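Local coordinates for protein tRNA (guanine(26)-N(2))-dimethyltransferase (Pyrococcus horikoshii, PDB 2EJU) that probably dimethylates the guanine at position 26 of tRNAs on its N2 atom, taking both methyl groups from S-adenosyl-L-methionine, at residues N35-V40 with L299-Q304; G141-F146 with R180-V185; P319-T324 with G361-A366. All blocks are in the same frame, centred on the assembly; numbering follows the deposited sequence.

Interaction 1 (N35-V40 with L299-Q304); sequences NRDIVV and LARKKQ. With SAH (S-adenosyl-L-homocysteine), chain B.
Asp37, on an early turn of helix 33-46, faces the loop that leads into helix 302-314, and its CA lies 6.0 Å from the CA of Leu299 where the two backbones come nearest. The contact is a worked example of one carboxylate holding a turn of backbone. Asp37 OD1 accepts the amide of Ala300 (OD1 to N 2.9 Å) along an almost straight N-H...O line of 175°. Asp37 OD2 takes the next amide, that of Arg301 (OD2 to N 2.9 Å), with a more bent approach of 146°. Both donors arrive on the syn sides of the oxygens and somewhat out of the carboxylate plane, and the pair of bonds fixes the rotation of the group. With chi1 at -77°, CG stands beside the backbone N of Asp37 and the carboxylate reaches outward from its helix.

Arg301 is the N-cap residue of helix 302-314, so the negative charge sits at a helix start, where the dipole would be expected to favour it. OD1 also forms a salt bridge with Arg64 of helix 60-68, which would also be expected to favour its ionised form. Helix 33-46 belongs to the class I methyltransferase fold and runs just ahead of strand 50-53 of its central sheet, next to the cofactor pocket. One residue before Asp37, the bent chain of Arg36 turns towards that pocket, and its NH1 donates to OXT of S-adenosylhomocysteine at 2.8 Å. NH2 of Arg36 is tied back to Glu8 and to the carbonyl of Asn29.

Apolar contact is thin: the CD2 branch of Leu299 reaches CG1 of Val40 at 4.4 Å. Leu299 CB, 3.5 Å from Asp37 OD1, and the methyl of Ala300, 3.5 Å from Asp37 OD2, are carbons packed against the carboxylate oxygens.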
loop_
_atom_site.group_PDB
_atom_site.type_symbol
_atom_site.label_atom_id
_atom_site.label_comp_id
_atom_site.label_asym_id
_atom_site.label_seq_id
_atom_site.Cartn_x
_atom_site.Cartn_y
_atom_site.Cartn_z
ATOM N N ASN A 35 -1.171 -10.007 0.062
ATOM C CA ASN A 35 -1.463 -8.666 -0.428
ATOM C C ASN A 35 -2.882 -8.688 -0.991
ATOM O O ASN A 35 -3.711 -7.834 -0.660
ATOM C CB ASN A 35 -0.458 -8.285 -1.521
ATOM C CG ASN A 35 -0.695 -6.890 -2.095
ATOM O OD1 ASN A 35 -1.742 -6.612 -2.680
ATOM N ND2 ASN A 35 0.289 -6.011 -1.937
ATOM N N ARG A 36 -3.157 -9.685 -1.830
ATOM C CA ARG A 36 -4.478 -9.840 -2.441
ATOM C C ARG A 36 -5.565 -9.960 -1.368
ATOM O O ARG A 36 -6.628 -9.345 -1.478
ATOM C CB ARG A 36 -4.499 -11.080 -3.341
ATOM C CG ARG A 36 -4.685 -10.801 -4.830
ATOM C CD ARG A 36 -3.408 -11.030 -5.630
ATOM N NE ARG A 36 -2.832 -12.363 -5.414
ATOM C CZ ARG A 36 -1.640 -12.741 -5.874
ATOM N NH1 ARG A 36 -0.903 -11.899 -6.584
ATOM N NH2 ARG A 36 -1.159 -13.939 -5.586
ATOM N N ASP A 37 -5.303 -10.753 -0.331
ATOM C CA ASP A 37 -6.272 -10.916 0.754
ATOM C C ASP A 37 -6.631 -9.576 1.390
ATOM O O ASP A 37 -7.805 -9.278 1.620
ATOM C CB ASP A 37 -5.729 -11.828 1.862
ATOM C CG ASP A 37 -5.786 -13.299 1.501
ATOM O OD1 ASP A 37 -6.768 -13.725 0.860
ATOM O OD2 ASP A 37 -4.854 -14.037 1.880
ATOM N N ILE A 38 -5.607 -8.783 1.687
ATOM C CA ILE A 38 -5.799 -7.491 2.324
ATOM C C ILE A 38 -6.756 -6.623 1.521
ATOM O O ILE A 38 -7.724 -6.094 2.066
ATOM C CB ILE A 38 -4.451 -6.740 2.499
ATOM C CG1 ILE A 38 -3.461 -7.605 3.285
ATOM C CG2 ILE A 38 -4.670 -5.422 3.228
ATOM C CD1 ILE A 38 -3.907 -7.950 4.683
ATOM N N VAL A 39 -6.497 -6.476 0.227
ATOM C CA VAL A 39 -7.371 -5.656 -0.595
ATOM C C VAL A 39 -8.784 -6.243 -0.631
ATOM O O VAL A 39 -9.775 -5.506 -0.587
ATOM C CB VAL A 39 -6.803 -5.476 -2.040
ATOM C CG1 VAL A 39 -6.576 -6.820 -2.703
ATOM C CG2 VAL A 39 -7.756 -4.623 -2.865
ATOM N N VAL A 40 -8.884 -7.567 -0.690
ATOM C CA VAL A 40 -10.192 -8.213 -0.702
ATOM C C VAL A 40 -10.962 -7.848 0.571
ATOM O O VAL A 40 -12.154 -7.518 0.524
ATOM C CB VAL A 40 -10.057 -9.756 -0.804
ATOM C CG1 VAL A 40 -11.341 -10.439 -0.355
ATOM C CG2 VAL A 40 -9.743 -10.145 -2.237
ATOM N N LEU A 299 -10.182 -16.450 3.452
ATOM C CA LEU A 299 -9.032 -15.868 2.780
ATOM C C LEU A 299 -8.026 -16.923 2.355
ATOM O O LEU A 299 -8.148 -18.089 2.726
ATOM C CB LEU A 299 -8.367 -14.849 3.704
ATOM C CG LEU A 299 -9.290 -13.712 4.149
ATOM C CD1 LEU A 299 -8.570 -12.824 5.155
ATOM C CD2 LEU A 299 -9.727 -12.910 2.931
ATOM N N ALA A 300 -7.035 -16.511 1.569
ATOM C CA ALA A 300 -6.000 -17.424 1.094
ATOM C C ALA A 300 -4.991 -17.708 2.201
ATOM O O ALA A 300 -4.522 -18.836 2.357
ATOM C CB ALA A 300 -5.293 -16.829 -0.112
ATOM N N ARG A 301 -4.655 -16.673 2.963
ATOM C CA ARG A 301 -3.705 -16.791 4.065
ATOM C C ARG A 301 -4.310 -16.073 5.263
ATOM O O ARG A 301 -3.757 -15.091 5.757
ATOM C CB ARG A 301 -2.378 -16.134 3.690
ATOM C CG ARG A 301 -1.792 -16.612 2.372
ATOM C CD ARG A 301 -1.280 -18.037 2.458
ATOM N NE ARG A 301 -0.803 -18.504 1.160
ATOM C CZ ARG A 301 -1.598 -18.864 0.157
ATOM N NH1 ARG A 301 -2.917 -18.820 0.303
ATOM N NH2 ARG A 301 -1.075 -19.255 -0.997
ATOM N N LYS A 302 -5.451 -16.574 5.719
ATOM C CA LYS A 302 -6.174 -15.987 6.839
ATOM C C LYS A 302 -5.315 -15.682 8.066
ATOM O O LYS A 302 -5.364 -14.572 8.598
ATOM C CB LYS A 302 -7.347 -16.896 7.227
ATOM C CG LYS A 302 -8.387 -16.215 8.104
ATOM C CD LYS A 302 -9.673 -17.018 8.173
ATOM C CE LYS A 302 -10.720 -16.306 9.014
ATOM N NZ LYS A 302 -12.029 -17.007 8.974
ATOM N N LYS A 303 -4.527 -16.655 8.513
ATOM C CA LYS A 303 -3.674 -16.467 9.687
ATOM C C LYS A 303 -2.704 -15.298 9.524
ATOM O O LYS A 303 -2.624 -14.424 10.386
ATOM C CB LYS A 303 -2.894 -17.753 9.996
ATOM C CG LYS A 303 -2.069 -18.280 8.836
ATOM C CD LYS A 303 -2.959 -18.750 7.690
ATOM C CE LYS A 303 -2.138 -18.983 6.450
ATOM N NZ LYS A 303 -1.322 -17.783 6.157
ATOM N N GLN A 304 -1.972 -15.283 8.416
ATOM C CA GLN A 304 -1.022 -14.210 8.161
ATOM C C GLN A 304 -1.730 -12.865 8.006
ATOM O O GLN A 304 -1.242 -11.835 8.475
ATOM C CB GLN A 304 -0.210 -14.527 6.909
ATOM C CG GLN A 304 0.895 -15.530 7.146
ATOM C CD GLN A 304 1.509 -16.031 5.860
ATOM O OE1 GLN A 304 0.989 -16.952 5.229
ATOM N NE2 GLN A 304 2.615 -15.416 5.452
HETATM N N SAH B . -1.208 -7.668 -10.273
HETATM C CA SAH B . -0.751 -8.899 -9.967
HETATM C CB SAH B . 0.527 -8.854 -10.834
HETATM C CG SAH B . 1.458 -8.195 -11.784
HETATM S SD SAH B . 2.932 -8.472 -12.590
HETATM C C SAH B . -1.173 -9.975 -9.143
HETATM O O SAH B . -0.823 -11.119 -9.689
HETATM O OXT SAH B . -1.785 -9.758 -8.072
HETATM C "C5'" SAH B . 3.038 -7.008 -13.459
HETATM C "C4'" SAH B . 2.890 -7.304 -14.987
HETATM O "O4'" SAH B . 2.596 -5.990 -15.481
HETATM C "C3'" SAH B . 2.690 -8.274 -16.126
HETATM O "O3'" SAH B . 1.619 -9.253 -16.273
HETATM C "C2'" SAH B . 2.763 -7.396 -17.375
HETATM O "O2'" SAH B . 2.872 -7.757 -18.634
HETATM C "C1'" SAH B . 2.707 -5.974 -16.893
HETATM N N9 SAH B . 2.759 -4.564 -17.589
HETATM C C8 SAH B . 3.907 -3.957 -17.836
HETATM N N7 SAH B . 3.692 -2.813 -18.409
HETATM C C5 SAH B . 2.402 -2.643 -18.542
HETATM C C6 SAH B . 1.605 -1.616 -19.080
HETATM N N6 SAH B . 2.186 -0.536 -19.577
HETATM N N1 SAH B . 0.207 -1.738 -19.077
HETATM C C2 SAH B . -0.420 -2.857 -18.564
HETATM N N3 SAH B . 0.344 -3.872 -18.035
HETATM C C4 SAH B . 1.755 -3.795 -18.013
#

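Interaction 2 (G141-F146 with R180-V185); sequences GSPMEF and RKYLAV. With SAH (S-adenosyl-L-homocysteine), chain B.
Ser142 OG is approached from both segments: the backbone N of Met144 donates to it at 3.1 Å, nearly straight at 165°, and the hydroxyl of Tyr182 lies 3.5 Å from it, a weak bond at best and not a settled one. A chi1 of 174° swings OG away from the Ser142 N and over the turn, where it caps the start of helix 144-153. Pro143 CD also touches the tyrosine hydroxyl, at 3.7 Å from Tyr182 OH, the two side chains crossing at about a right angle.

Beyond the hydroxyl, Met144 supplies the apolar part. Its CG lies 3.6 Å from CE1 of Tyr182 and 3.3 Å from the carbonyl O of Lys181. Bends at chi2 and chi3 then bring SD along the ring and CE back towards Lys181 O. The sulfur lies 4.8 Å from the ring centroid, 57° off the normal, an oblique Met-aromatic contact. Lys181 adds its aliphatic chain at the margin, where CD approaches Ser142 CB. The Tyr182 ring meets strand 158-164 through Ala164 and helix 192-209 through Ile199, and the carbonyl of Tyr182, at the end of helix 175-182, accepts from Arg206 of helix 192-209.

Farther along the same segment, Phe146 turns the edge of its ring towards the adenine amine of S-adenosylhomocysteine, with CE1 3.4 Å from N6, while CB of Glu145 sits over one ring face. The turn follows strand 132-137 of the methyltransferase sheet, and Gly141 closes a DPFG sequence. This is the place of motif IV of class I methyltransferases that modify amino groups, probably the counterpart here of their (D/N)PP(Y/F) signature.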
loop_
_atom_site.group_PDB
_atom_site.type_symbol
_atom_site.label_atom_id
_atom_site.label_comp_id
_atom_site.label_asym_id
_atom_site.label_seq_id
_atom_site.Cartn_x
_atom_site.Cartn_y
_atom_site.Cartn_z
ATOM N N GLY A 141 7.636 -3.534 -9.651
ATOM C CA GLY A 141 8.485 -2.457 -9.184
ATOM C C GLY A 141 7.749 -1.174 -8.854
ATOM O O GLY A 141 6.919 -1.141 -7.947
ATOM N N SER A 142 8.052 -0.119 -9.602
ATOM C CA SER A 142 7.443 1.189 -9.376
ATOM C C SER A 142 6.122 1.411 -10.105
ATOM O O SER A 142 5.946 0.968 -11.238
ATOM C CB SER A 142 8.422 2.286 -9.778
ATOM O OG SER A 142 7.814 3.560 -9.691
ATOM N N PRO A 143 5.175 2.112 -9.459
ATOM C CA PRO A 143 3.862 2.403 -10.041
ATOM C C PRO A 143 3.817 3.818 -10.621
ATOM O O PRO A 143 2.787 4.256 -11.135
ATOM C CB PRO A 143 2.938 2.276 -8.840
ATOM C CG PRO A 143 3.753 2.969 -7.776
ATOM C CD PRO A 143 5.187 2.453 -8.022
ATOM N N MET A 144 4.941 4.523 -10.548
ATOM C CA MET A 144 4.991 5.905 -11.008
ATOM C C MET A 144 4.639 6.175 -12.466
ATOM O O MET A 144 4.153 7.260 -12.793
ATOM C CB MET A 144 6.347 6.518 -10.653
ATOM C CG MET A 144 6.579 6.590 -9.150
ATOM S SD MET A 144 5.182 7.345 -8.239
ATOM C CE MET A 144 5.159 9.023 -8.991
ATOM N N GLU A 145 4.860 5.201 -13.342
ATOM C CA GLU A 145 4.530 5.384 -14.756
ATOM C C GLU A 145 3.013 5.430 -14.966
ATOM O O GLU A 145 2.535 5.935 -15.978
ATOM C CB GLU A 145 5.103 4.232 -15.593
ATOM C CG GLU A 145 4.833 4.361 -17.093
ATOM C CD GLU A 145 5.308 3.163 -17.900
ATOM O OE1 GLU A 145 6.085 2.353 -17.362
ATOM O OE2 GLU A 145 4.908 3.033 -19.078
ATOM N N PHE A 146 2.268 4.915 -13.991
ATOM C CA PHE A 146 0.816 4.830 -14.088
ATOM C C PHE A 146 0.017 5.710 -13.130
ATOM O O PHE A 146 -1.192 5.868 -13.300
ATOM C CB PHE A 146 0.410 3.366 -13.871
ATOM C CG PHE A 146 1.222 2.391 -14.692
ATOM C CD1 PHE A 146 1.053 2.316 -16.074
ATOM C CD2 PHE A 146 2.187 1.587 -14.087
ATOM C CE1 PHE A 146 1.836 1.458 -16.843
ATOM C CE2 PHE A 146 2.977 0.725 -14.848
ATOM C CZ PHE A 146 2.802 0.661 -16.226
ATOM N N ARG A 180 14.501 10.564 -8.818
ATOM C CA ARG A 180 13.892 10.524 -10.145
ATOM C C ARG A 180 12.450 10.012 -10.160
ATOM O O ARG A 180 11.579 10.604 -10.794
ATOM C CB ARG A 180 14.723 9.654 -11.103
ATOM C CG ARG A 180 16.125 10.181 -11.413
ATOM C CD ARG A 180 16.619 9.666 -12.769
ATOM N NE ARG A 180 16.543 8.211 -12.863
ATOM C CZ ARG A 180 17.326 7.368 -12.194
ATOM N NH1 ARG A 180 18.262 7.825 -11.376
ATOM N NH2 ARG A 180 17.157 6.058 -12.330
ATOM N N LYS A 181 12.196 8.919 -9.452
ATOM C CA LYS A 181 10.873 8.317 -9.443
ATOM C C LYS A 181 9.856 8.921 -8.487
ATOM O O LYS A 181 8.702 9.127 -8.856
ATOM C CB LYS A 181 10.985 6.816 -9.144
ATOM C CG LYS A 181 11.872 6.045 -10.117
ATOM C CD LYS A 181 12.107 4.618 -9.633
ATOM C CE LYS A 181 13.093 3.868 -10.534
ATOM N NZ LYS A 181 12.544 3.654 -11.905
ATOM N N TYR A 182 10.285 9.207 -7.264
ATOM C CA TYR A 182 9.388 9.726 -6.242
ATOM C C TYR A 182 9.592 11.179 -5.870
ATOM O O TYR A 182 8.855 11.715 -5.040
ATOM C CB TYR A 182 9.510 8.850 -4.993
ATOM C CG TYR A 182 9.212 7.399 -5.286
ATOM C CD1 TYR A 182 7.901 6.969 -5.469
ATOM C CD2 TYR A 182 10.241 6.461 -5.427
ATOM C CE1 TYR A 182 7.608 5.653 -5.788
ATOM C CE2 TYR A 182 9.957 5.129 -5.749
ATOM C CZ TYR A 182 8.636 4.739 -5.928
ATOM O OH TYR A 182 8.317 3.444 -6.260
ATOM N N LEU A 183 10.584 11.812 -6.480
ATOM C CA LEU A 183 10.874 13.209 -6.199
ATOM C C LEU A 183 10.953 13.465 -4.694
ATOM O O LEU A 183 10.318 14.377 -4.158
ATOM C CB LEU A 183 9.810 14.101 -6.848
ATOM C CG LEU A 183 9.793 14.052 -8.382
ATOM C CD1 LEU A 183 8.587 14.816 -8.918
ATOM C CD2 LEU A 183 11.089 14.651 -8.934
ATOM N N ALA A 184 11.740 12.641 -4.013
ATOM C CA ALA A 184 11.916 12.779 -2.579
ATOM C C ALA A 184 13.270 12.204 -2.162
ATOM O O ALA A 184 13.805 11.305 -2.821
ATOM C CB ALA A 184 10.784 12.062 -1.850
ATOM N N VAL A 185 13.814 12.741 -1.072
ATOM C CA VAL A 185 15.099 12.309 -0.520
ATOM C C VAL A 185 14.851 11.224 0.540
ATOM O O VAL A 185 14.300 11.492 1.605
ATOM C CB VAL A 185 15.841 13.503 0.123
ATOM C CG1 VAL A 185 17.173 13.052 0.694
ATOM C CG2 VAL A 185 16.062 14.605 -0.917
HETATM N N SAH B . -1.208 -7.668 -10.273
HETATM C CA SAH B . -0.751 -8.899 -9.967
HETATM C CB SAH B . 0.527 -8.854 -10.834
HETATM C CG SAH B . 1.458 -8.195 -11.784
HETATM S SD SAH B . 2.932 -8.472 -12.590
HETATM C C SAH B . -1.173 -9.975 -9.143
HETATM O O SAH B . -0.823 -11.119 -9.689
HETATM O OXT SAH B . -1.785 -9.758 -8.072
HETATM C "C5'" SAH B . 3.038 -7.008 -13.459
HETATM C "C4'" SAH B . 2.890 -7.304 -14.987
HETATM O "O4'" SAH B . 2.596 -5.990 -15.481
HETATM C "C3'" SAH B . 2.690 -8.274 -16.126
HETATM O "O3'" SAH B . 1.619 -9.253 -16.273
HETATM C "C2'" SAH B . 2.763 -7.396 -17.375
HETATM O "O2'" SAH B . 2.872 -7.757 -18.634
HETATM C "C1'" SAH B . 2.707 -5.974 -16.893
HETATM N N9 SAH B . 2.759 -4.564 -17.589
HETATM C C8 SAH B . 3.907 -3.957 -17.836
HETATM N N7 SAH B . 3.692 -2.813 -18.409
HETATM C C5 SAH B . 2.402 -2.643 -18.542
HETATM C C6 SAH B . 1.605 -1.616 -19.080
HETATM N N6 SAH B . 2.186 -0.536 -19.577
HETATM N N1 SAH B . 0.207 -1.738 -19.077
HETATM C C2 SAH B . -0.420 -2.857 -18.564
HETATM N N3 SAH B . 0.344 -3.872 -18.035
HETATM C C4 SAH B . 1.755 -3.795 -18.013
#

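Interaction 3 (P319-T324 with G361-A366)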
loop_
_atom_site.group_PDB
_atom_site.type_symbol
_atom_site.label_atom_id
_atom_site.label_comp_id
_atom_site.label_asym_id
_atom_site.label_seq_id
_atom_site.Cartn_x
_atom_site.Cartn_y
_atom_site.Cartn_z
ATOM N N PRO A 319 3.917 9.652 13.713
ATOM C CA PRO A 319 5.086 9.610 12.829
ATOM C C PRO A 319 6.362 8.991 13.401
ATOM O O PRO A 319 6.871 9.413 14.440
ATOM C CB PRO A 319 5.283 11.079 12.443
ATOM C CG PRO A 319 3.883 11.639 12.500
ATOM C CD PRO A 319 3.366 11.018 13.786
ATOM N N LEU A 320 6.864 7.980 12.701
ATOM C CA LEU A 320 8.101 7.305 13.067
ATOM C C LEU A 320 8.110 6.499 14.366
ATOM O O LEU A 320 7.068 6.245 14.979
ATOM C CB LEU A 320 9.242 8.330 13.070
ATOM C CG LEU A 320 9.269 9.179 11.791
ATOM C CD1 LEU A 320 10.465 10.119 11.798
ATOM C CD2 LEU A 320 9.314 8.264 10.566
ATOM N N PHE A 321 9.307 6.091 14.779
ATOM C CA PHE A 321 9.460 5.289 15.983
ATOM C C PHE A 321 10.921 5.191 16.385
ATOM O O PHE A 321 11.800 5.733 15.719
ATOM C CB PHE A 321 8.890 3.885 15.743
ATOM C CG PHE A 321 9.539 3.154 14.597
ATOM C CD1 PHE A 321 10.646 2.337 14.806
ATOM C CD2 PHE A 321 9.042 3.289 13.305
ATOM C CE1 PHE A 321 11.251 1.661 13.741
ATOM C CE2 PHE A 321 9.635 2.621 12.228
ATOM C CZ PHE A 321 10.743 1.803 12.447
ATOM N N TYR A 322 11.169 4.496 17.487
ATOM C CA TYR A 322 12.517 4.320 17.990
ATOM C C TYR A 322 12.862 2.841 17.952
ATOM O O TYR A 322 12.124 2.002 18.472
ATOM C CB TYR A 322 12.623 4.859 19.422
ATOM C CG TYR A 322 12.285 6.337 19.545
ATOM C CD1 TYR A 322 13.009 7.300 18.839
ATOM C CD2 TYR A 322 11.227 6.768 20.346
ATOM C CE1 TYR A 322 12.682 8.658 18.926
ATOM C CE2 TYR A 322 10.893 8.125 20.438
ATOM C CZ TYR A 322 11.627 9.063 19.723
ATOM O OH TYR A 322 11.301 10.398 19.806
ATOM N N ASP A 323 13.983 2.532 17.317
ATOM C CA ASP A 323 14.448 1.158 17.203
ATOM C C ASP A 323 15.464 0.926 18.317
ATOM O O ASP A 323 16.562 1.479 18.297
ATOM C CB ASP A 323 15.091 0.941 15.836
ATOM C CG ASP A 323 15.460 -0.504 15.596
ATOM O OD1 ASP A 323 16.287 -1.035 16.367
ATOM O OD2 ASP A 323 14.916 -1.107 14.650
ATOM N N THR A 324 15.078 0.114 19.296
ATOM C CA THR A 324 15.927 -0.178 20.443
ATOM C C THR A 324 17.316 -0.686 20.071
ATOM O O THR A 324 18.318 -0.217 20.610
ATOM C CB THR A 324 15.265 -1.215 21.361
ATOM O OG1 THR A 324 13.933 -0.791 21.672
ATOM C CG2 THR A 324 16.052 -1.352 22.653
ATOM N N GLY A 361 11.200 -2.172 16.624
ATOM C CA GLY A 361 10.766 -0.793 16.719
ATOM C C GLY A 361 9.642 -0.576 17.714
ATOM O O GLY A 361 8.805 -1.452 17.926
ATOM N N ILE A 362 9.627 0.600 18.332
ATOM C CA ILE A 362 8.585 0.938 19.286
ATOM C C ILE A 362 7.998 2.313 18.984
ATOM O O ILE A 362 8.721 3.308 18.914
ATOM C CB ILE A 362 9.113 0.949 20.735
ATOM C CG1 ILE A 362 9.521 -0.460 21.162
ATOM C CG2 ILE A 362 8.034 1.476 21.676
ATOM C CD1 ILE A 362 10.199 -0.503 22.512
ATOM N N LYS A 363 6.682 2.336 18.797
ATOM C CA LYS A 363 5.926 3.557 18.542
ATOM C C LYS A 363 5.563 4.100 19.918
ATOM O O LYS A 363 5.030 3.365 20.753
ATOM C CB LYS A 363 4.636 3.228 17.789
ATOM C CG LYS A 363 4.819 2.850 16.331
ATOM C CD LYS A 363 4.894 4.084 15.471
ATOM C CE LYS A 363 4.878 3.744 13.990
ATOM N NZ LYS A 363 5.020 4.988 13.183
ATOM N N THR A 364 5.845 5.373 20.162
ATOM C CA THR A 364 5.520 5.949 21.457
ATOM C C THR A 364 5.345 7.461 21.422
ATOM O O THR A 364 5.887 8.146 20.548
ATOM C CB THR A 364 6.600 5.607 22.507
ATOM O OG1 THR A 364 6.205 6.111 23.788
ATOM C CG2 THR A 364 7.941 6.222 22.119
ATOM N N SER A 365 4.578 7.972 22.382
ATOM C CA SER A 365 4.341 9.404 22.502
ATOM C C SER A 365 5.483 10.031 23.306
ATOM O O SER A 365 5.672 11.250 23.296
ATOM C CB SER A 365 3.008 9.659 23.216
ATOM O OG SER A 365 2.977 9.035 24.490
ATOM N N ALA A 366 6.250 9.183 23.987
ATOM C CA ALA A 366 7.362 9.634 24.820
ATOM C C ALA A 366 8.453 10.366 24.050
ATOM O O ALA A 366 8.781 9.999 22.928
ATOM C CB ALA A 366 7.979 8.444 25.559
HETATM O O HOH W 1 7.128 6.902 17.806
#
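Tyr322 and Ile362 form the tight part of this contact, an antiparallel hydrogen-bonded pair in which Ile362 N reaches Tyr322 O at 2.9 Å and Tyr322 N reaches Ile362 O at 3.1 Å. Beside it, Asp323 and Gly361 make a non-hydrogen-bonded pair with CA atoms only 4.2 Å apart. Gly361 has no side chain, and Phe321 uses this: its CD1 comes obliquely to 3.7 Å from the glycine CA, with CG held between the backbone N and carbonyl carbon (chi1 58°). The Tyr322 ring meets the CG2 branch of Thr364 with its edge.

Towards Pro319 the backbones diverge and pairing becomes indirect. A water donates to Leu320 O and accepts from Thr364 N, replacing a direct strand bond. Lys363 NZ also reaches Leu320 O, at 3.0 Å, from above the carbonyl plane, and is shared with Ile318 O and Glu194.

Strand 361-364 lies between 322-323 and 352-355 in a small antiparallel sheet. Helix 338-347 packs on Ile362 and Thr364, while strand 259-263 meets Leu320; the order of helices and strands is consistent with a winged-helix domain.

Interactions 1 and 2 address opposite ends of the same cofactor product: the first segment of interaction 1 binds the carboxylate of S-adenosylhomocysteine, and that of interaction 2 borders its adenine amine. Their centres are 26 Å apart, on opposite sides of the chain's centre, with nearest atoms about 10 Å apart; they do not touch, but both contact the ligand. Interaction 3 lies away from the annotated cofactor site, its centre about 27 Å from each of the others. Its link to interaction 1 runs along the chain, because helix 302-314, whose start interaction 1 holds to the methyltransferase domain, is followed directly by strand 322-323 of interaction 3.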